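Local coordinates for glutamine synthetase (Helicobacter pylori, PDB 5ZLI), which belongs to the glutamine synthetase family, type I beta, and assembles as a twelve-chain enzyme whose subunits pair a beta-grasp domain with a larger catalytic domain, at residues K298-V311 / I359-P371. Residues are numbered along the deposited sequence; the frame is centred on the assembly and turned at random.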
loop_
_atom_site.group_PDB
_atom_site.type_symbol
_atom_site.label_atom_id
_atom_site.label_comp_id
_atom_site.label_asym_id
_atom_site.label_seq_id
_atom_site.Cartn_x
_atom_site.Cartn_y
_atom_site.Cartn_z
ATOM N N LYS B 298 -56.744 -20.129 36.967
ATOM C CA LYS B 298 -56.507 -18.683 36.944
ATOM C C LYS B 298 -57.202 -17.914 35.816
ATOM O O LYS B 298 -56.548 -17.228 35.026
ATOM C CB LYS B 298 -55.004 -18.414 36.939
ATOM C CG LYS B 298 -54.359 -18.837 38.259
ATOM C CD LYS B 298 -52.848 -18.906 38.170
ATOM C CE LYS B 298 -52.221 -19.167 39.536
ATOM N NZ LYS B 298 -50.745 -19.376 39.424
ATOM N N GLY B 299 -58.521 -18.022 35.730
ATOM C CA GLY B 299 -59.269 -17.326 34.713
ATOM C C GLY B 299 -59.403 -18.105 33.433
ATOM O O GLY B 299 -59.702 -17.515 32.386
ATOM N N LEU B 300 -59.188 -19.412 33.484
ATOM C CA LEU B 300 -59.244 -20.244 32.303
ATOM C C LEU B 300 -60.281 -21.332 32.505
ATOM O O LEU B 300 -60.500 -21.788 33.625
ATOM C CB LEU B 300 -57.894 -20.898 32.053
ATOM C CG LEU B 300 -56.758 -19.906 31.792
ATOM C CD1 LEU B 300 -55.432 -20.642 31.970
ATOM C CD2 LEU B 300 -56.862 -19.191 30.421
ATOM N N SER B 301 -60.864 -21.792 31.412
ATOM C CA SER B 301 -61.929 -22.773 31.490
ATOM C C SER B 301 -61.400 -24.199 31.383
ATOM O O SER B 301 -60.285 -24.452 30.919
ATOM C CB SER B 301 -62.975 -22.486 30.407
ATOM O OG SER B 301 -62.400 -22.384 29.115
ATOM N N GLU B 302 -62.217 -25.139 31.870
ATOM C CA GLU B 302 -61.979 -26.558 31.599
ATOM C C GLU B 302 -61.723 -26.775 30.109
ATOM O O GLU B 302 -60.796 -27.490 29.722
ATOM C CB GLU B 302 -63.185 -27.378 32.099
ATOM C CG GLU B 302 -63.365 -28.780 31.510
ATOM C CD GLU B 302 -64.786 -29.351 31.738
ATOM O OE1 GLU B 302 -65.557 -28.757 32.535
ATOM O OE2 GLU B 302 -65.130 -30.393 31.117
ATOM N N PHE B 303 -62.512 -26.110 29.264
ATOM C CA PHE B 303 -62.324 -26.190 27.823
ATOM C C PHE B 303 -60.899 -25.804 27.433
ATOM O O PHE B 303 -60.246 -26.507 26.649
ATOM C CB PHE B 303 -63.349 -25.281 27.144
ATOM C CG PHE B 303 -63.291 -25.299 25.651
ATOM C CD1 PHE B 303 -63.923 -26.301 24.934
ATOM C CD2 PHE B 303 -62.613 -24.319 24.956
ATOM C CE1 PHE B 303 -63.878 -26.327 23.543
ATOM C CE2 PHE B 303 -62.560 -24.338 23.565
ATOM C CZ PHE B 303 -63.196 -25.349 22.863
ATOM N N ALA B 304 -60.405 -24.679 27.965
ATOM C CA ALA B 304 -59.037 -24.234 27.683
ATOM C C ALA B 304 -57.996 -25.186 28.257
ATOM O O ALA B 304 -56.966 -25.436 27.624
ATOM C CB ALA B 304 -58.808 -22.823 28.213
ATOM N N LEU B 305 -58.211 -25.689 29.473
ATOM C CA LEU B 305 -57.202 -26.565 30.062
ATOM C C LEU B 305 -57.121 -27.896 29.335
ATOM O O LEU B 305 -56.042 -28.495 29.264
ATOM C CB LEU B 305 -57.494 -26.823 31.536
ATOM C CG LEU B 305 -57.042 -25.751 32.501
ATOM C CD1 LEU B 305 -57.867 -25.865 33.752
ATOM C CD2 LEU B 305 -55.575 -25.958 32.783
ATOM N N HIS B 306 -58.251 -28.373 28.806
ATOM C CA HIS B 306 -58.226 -29.547 27.947
ATOM C C HIS B 306 -57.534 -29.225 26.629
ATOM O O HIS B 306 -56.726 -30.022 26.134
ATOM C CB HIS B 306 -59.651 -30.076 27.744
ATOM C CG HIS B 306 -60.228 -30.751 28.957
ATOM N ND1 HIS B 306 -59.473 -31.528 29.813
ATOM C CD2 HIS B 306 -61.480 -30.740 29.469
ATOM C CE1 HIS B 306 -60.238 -31.972 30.793
ATOM N NE2 HIS B 306 -61.459 -31.504 30.608
ATOM N N PHE B 307 -57.791 -28.042 26.075
ATOM C CA PHE B 307 -57.009 -27.598 24.925
ATOM C C PHE B 307 -55.497 -27.669 25.205
ATOM O O PHE B 307 -54.731 -28.249 24.423
ATOM C CB PHE B 307 -57.434 -26.175 24.559
ATOM C CG PHE B 307 -56.808 -25.654 23.315
ATOM C CD1 PHE B 307 -55.503 -25.221 23.306
ATOM C CD2 PHE B 307 -57.541 -25.567 22.159
ATOM C CE1 PHE B 307 -54.957 -24.732 22.183
ATOM C CE2 PHE B 307 -56.986 -25.074 21.021
ATOM C CZ PHE B 307 -55.697 -24.656 21.032
ATOM N N LEU B 308 -55.060 -27.094 26.332
ATOM C CA LEU B 308 -53.642 -27.084 26.675
ATOM C C LEU B 308 -53.071 -28.485 26.836
ATOM O O LEU B 308 -51.917 -28.740 26.459
ATOM C CB LEU B 308 -53.429 -26.280 27.957
ATOM C CG LEU B 308 -52.047 -26.452 28.592
ATOM C CD1 LEU B 308 -51.031 -25.835 27.683
ATOM C CD2 LEU B 308 -51.992 -25.807 29.984
ATOM N N GLY B 309 -53.834 -29.384 27.466
ATOM C CA GLY B 309 -53.391 -30.763 27.591
ATOM C C GLY B 309 -53.170 -31.419 26.242
ATOM O O GLY B 309 -52.250 -32.221 26.072
ATOM N N GLY B 310 -54.012 -31.083 25.259
ATOM C CA GLY B 310 -53.829 -31.655 23.937
ATOM C C GLY B 310 -52.591 -31.104 23.265
ATOM O O GLY B 310 -51.791 -31.859 22.708
ATOM N N VAL B 311 -52.376 -29.791 23.389
ATOM C CA VAL B 311 -51.156 -29.171 22.885
ATOM C C VAL B 311 -49.933 -29.742 23.596
ATOM O O VAL B 311 -48.907 -30.007 22.964
ATOM C CB VAL B 311 -51.242 -27.639 23.025
ATOM C CG1 VAL B 311 -49.853 -27.024 22.957
ATOM C CG2 VAL B 311 -52.153 -27.055 21.953
ATOM N N ILE B 359 -55.255 -11.499 31.958
ATOM C CA ILE B 359 -56.229 -12.594 31.950
ATOM C C ILE B 359 -57.627 -12.157 32.392
ATOM O O ILE B 359 -58.236 -12.746 33.290
ATOM C CB ILE B 359 -55.682 -13.781 32.777
ATOM C CG1 ILE B 359 -56.523 -15.032 32.572
ATOM C CG2 ILE B 359 -55.572 -13.453 34.283
ATOM C CD1 ILE B 359 -55.702 -16.167 32.072
ATOM N N SER B 360 -58.134 -11.091 31.784
ATOM C CA SER B 360 -59.566 -10.801 31.801
ATOM C C SER B 360 -60.384 -11.877 31.079
ATOM O O SER B 360 -59.825 -12.857 30.572
ATOM C CB SER B 360 -59.823 -9.420 31.170
ATOM O OG SER B 360 -61.150 -9.279 30.666
ATOM N N LYS B 361 -61.710 -11.691 31.041
ATOM C CA LYS B 361 -62.598 -12.531 30.239
ATOM C C LYS B 361 -62.302 -12.375 28.752
ATOM O O LYS B 361 -61.924 -13.336 28.075
ATOM C CB LYS B 361 -64.061 -12.164 30.537
ATOM C CG LYS B 361 -65.126 -13.168 30.046
ATOM C CD LYS B 361 -65.109 -14.436 30.900
ATOM C CE LYS B 361 -66.482 -15.069 31.141
ATOM N NZ LYS B 361 -66.345 -16.353 31.917
ATOM N N ASN B 362 -62.487 -11.167 28.221
ATOM C CA ASN B 362 -62.226 -10.924 26.807
ATOM C C ASN B 362 -60.817 -11.292 26.393
ATOM O O ASN B 362 -60.573 -11.510 25.204
ATOM C CB ASN B 362 -62.479 -9.451 26.455
ATOM C CG ASN B 362 -63.949 -9.135 26.279
ATOM O OD1 ASN B 362 -64.766 -10.037 26.115
ATOM N ND2 ASN B 362 -64.296 -7.848 26.322
ATOM N N SER B 363 -59.880 -11.342 27.331
ATOM C CA SER B 363 -58.484 -11.563 26.989
ATOM C C SER B 363 -57.947 -12.917 27.410
ATOM O O SER B 363 -56.769 -13.196 27.152
ATOM C CB SER B 363 -57.610 -10.482 27.639
ATOM O OG SER B 363 -57.440 -10.764 29.018
ATOM N N ALA B 364 -58.762 -13.773 28.015
ATOM C CA ALA B 364 -58.238 -15.045 28.476
ATOM C C ALA B 364 -57.616 -15.793 27.306
ATOM O O ALA B 364 -58.166 -15.805 26.199
ATOM C CB ALA B 364 -59.337 -15.864 29.132
ATOM N N ARG B 365 -56.434 -16.358 27.538
ATOM C CA ARG B 365 -55.640 -16.892 26.445
ATOM C C ARG B 365 -54.442 -17.612 27.026
ATOM O O ARG B 365 -54.062 -17.393 28.179
ATOM C CB ARG B 365 -55.156 -15.783 25.503
ATOM C CG ARG B 365 -53.728 -15.358 25.793
ATOM C CD ARG B 365 -53.451 -13.939 25.431
ATOM N NE ARG B 365 -52.796 -13.244 26.532
ATOM C CZ ARG B 365 -52.619 -11.928 26.565
ATOM N NH1 ARG B 365 -53.057 -11.194 25.550
ATOM N NH2 ARG B 365 -52.016 -11.350 27.604
ATOM N N PHE B 366 -53.833 -18.454 26.205
ATOM C CA PHE B 366 -52.496 -18.947 26.489
ATOM C C PHE B 366 -51.482 -18.241 25.595
ATOM O O PHE B 366 -51.835 -17.618 24.589
ATOM C CB PHE B 366 -52.402 -20.452 26.260
ATOM C CG PHE B 366 -53.268 -21.257 27.154
ATOM C CD1 PHE B 366 -54.297 -22.015 26.638
ATOM C CD2 PHE B 366 -53.019 -21.309 28.517
ATOM C CE1 PHE B 366 -55.086 -22.804 27.475
ATOM C CE2 PHE B 366 -53.808 -22.091 29.361
ATOM C CZ PHE B 366 -54.841 -22.840 28.838
ATOM N N GLU B 367 -50.214 -18.322 25.984
ATOM C CA GLU B 367 -49.107 -17.966 25.104
ATOM C C GLU B 367 -48.126 -19.132 25.036
ATOM O O GLU B 367 -47.607 -19.571 26.069
ATOM C CB GLU B 367 -48.409 -16.692 25.565
ATOM C CG GLU B 367 -47.038 -16.485 24.915
ATOM C CD GLU B 367 -46.206 -15.441 25.637
ATOM O OE1 GLU B 367 -46.590 -14.243 25.613
ATOM O OE2 GLU B 367 -45.208 -15.835 26.284
ATOM N N PHE B 368 -47.926 -19.682 23.835
ATOM C CA PHE B 368 -46.955 -20.763 23.630
ATOM C C PHE B 368 -45.609 -20.167 23.227
ATOM O O PHE B 368 -45.493 -19.521 22.177
ATOM C CB PHE B 368 -47.450 -21.755 22.579
ATOM C CG PHE B 368 -48.829 -22.277 22.863
ATOM C CD1 PHE B 368 -49.047 -23.246 23.822
ATOM C CD2 PHE B 368 -49.926 -21.752 22.200
ATOM C CE1 PHE B 368 -50.339 -23.698 24.076
ATOM C CE2 PHE B 368 -51.191 -22.214 22.450
ATOM C CZ PHE B 368 -51.406 -23.168 23.380
ATOM N N ARG B 369 -44.600 -20.388 24.061
ATOM C CA ARG B 369 -43.313 -19.739 23.892
ATOM C C ARG B 369 -42.319 -20.572 23.093
ATOM O O ARG B 369 -41.236 -20.068 22.784
ATOM C CB ARG B 369 -42.707 -19.389 25.251
ATOM C CG ARG B 369 -43.551 -18.477 26.092
ATOM C CD ARG B 369 -42.893 -18.232 27.433
ATOM N NE ARG B 369 -41.540 -17.676 27.322
ATOM C CZ ARG B 369 -41.271 -16.405 27.012
ATOM N NH1 ARG B 369 -42.249 -15.541 26.768
ATOM N NH2 ARG B 369 -40.017 -15.989 26.943
ATOM N N PHE B 370 -42.614 -21.837 22.816
ATOM C CA PHE B 370 -41.653 -22.673 22.109
ATOM C C PHE B 370 -41.588 -22.460 20.596
ATOM O O PHE B 370 -40.530 -22.729 20.016
ATOM C CB PHE B 370 -41.894 -24.151 22.424
ATOM C CG PHE B 370 -43.315 -24.607 22.207
ATOM C CD1 PHE B 370 -44.242 -24.532 23.235
ATOM C CD2 PHE B 370 -43.721 -25.134 20.997
ATOM C CE1 PHE B 370 -45.539 -24.941 23.058
ATOM C CE2 PHE B 370 -45.045 -25.547 20.811
ATOM C CZ PHE B 370 -45.944 -25.446 21.848
ATOM N N PRO B 371 -42.626 -21.981 19.902
ATOM C CA PRO B 371 -42.484 -21.796 18.445
ATOM C C PRO B 371 -41.565 -20.636 18.067
ATOM O O PRO B 371 -41.321 -19.710 18.845
ATOM C CB PRO B 371 -43.917 -21.556 17.959
ATOM C CG PRO B 371 -44.710 -21.335 19.135
ATOM C CD PRO B 371 -44.026 -21.840 20.332
#
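Phe366 and Phe368 reach from strand 366-368 to one side of helix 302-311, whose axis runs nearly parallel to that of the strand, at 11° and 11.1 Å at closest approach. Apolar packing joins the two segments, and Phe366 has the largest share in it. Its CG stands beside its own backbone N, anti to the carbonyl carbon (chi1 -63°), and the ring lies against the first two turns of the helix, between Ala304 and Leu308. Phe366 CE1 lies 3.8 Å from Ala304 CB, and the carbonyl of Ala304 meets the ring edge near its plane. Leu308 crosses at about a right angle, its CB 3.8 Å from Phe366 CZ, while Leu300 CD1 approaches Phe366 CE2 obliquely. The other branch of Leu300, CD2, packs 3.6 Å from Ile359 CD1, so that this one leucine spans both the strand and the loop before it. Further along the helix, Phe368 CE1 rests 3.5 Å from Val311 CG1, these two side chains coming from opposite directions; Leu308 CD1 sits at the Phe368 ring edge, and Phe368 CZ touches the edge of Phe307 at CE1 (4.1 Å). Before the helix, Gly299 adopts a positive phi (89°), and its backbone runs beside Ile359 and Ala364, with Gly299 O 3.7 Å from Ala364 CB. Neighbouring strands 278-286 and 351-355 flank strand 366-368 in the same sheet, and Val353 adds to the cluster around both phenylalanines. The arrangement is a helix packed through alternate strand residues onto one face of a mixed beta-sheet, here within the glutamine synthetase catalytic domain.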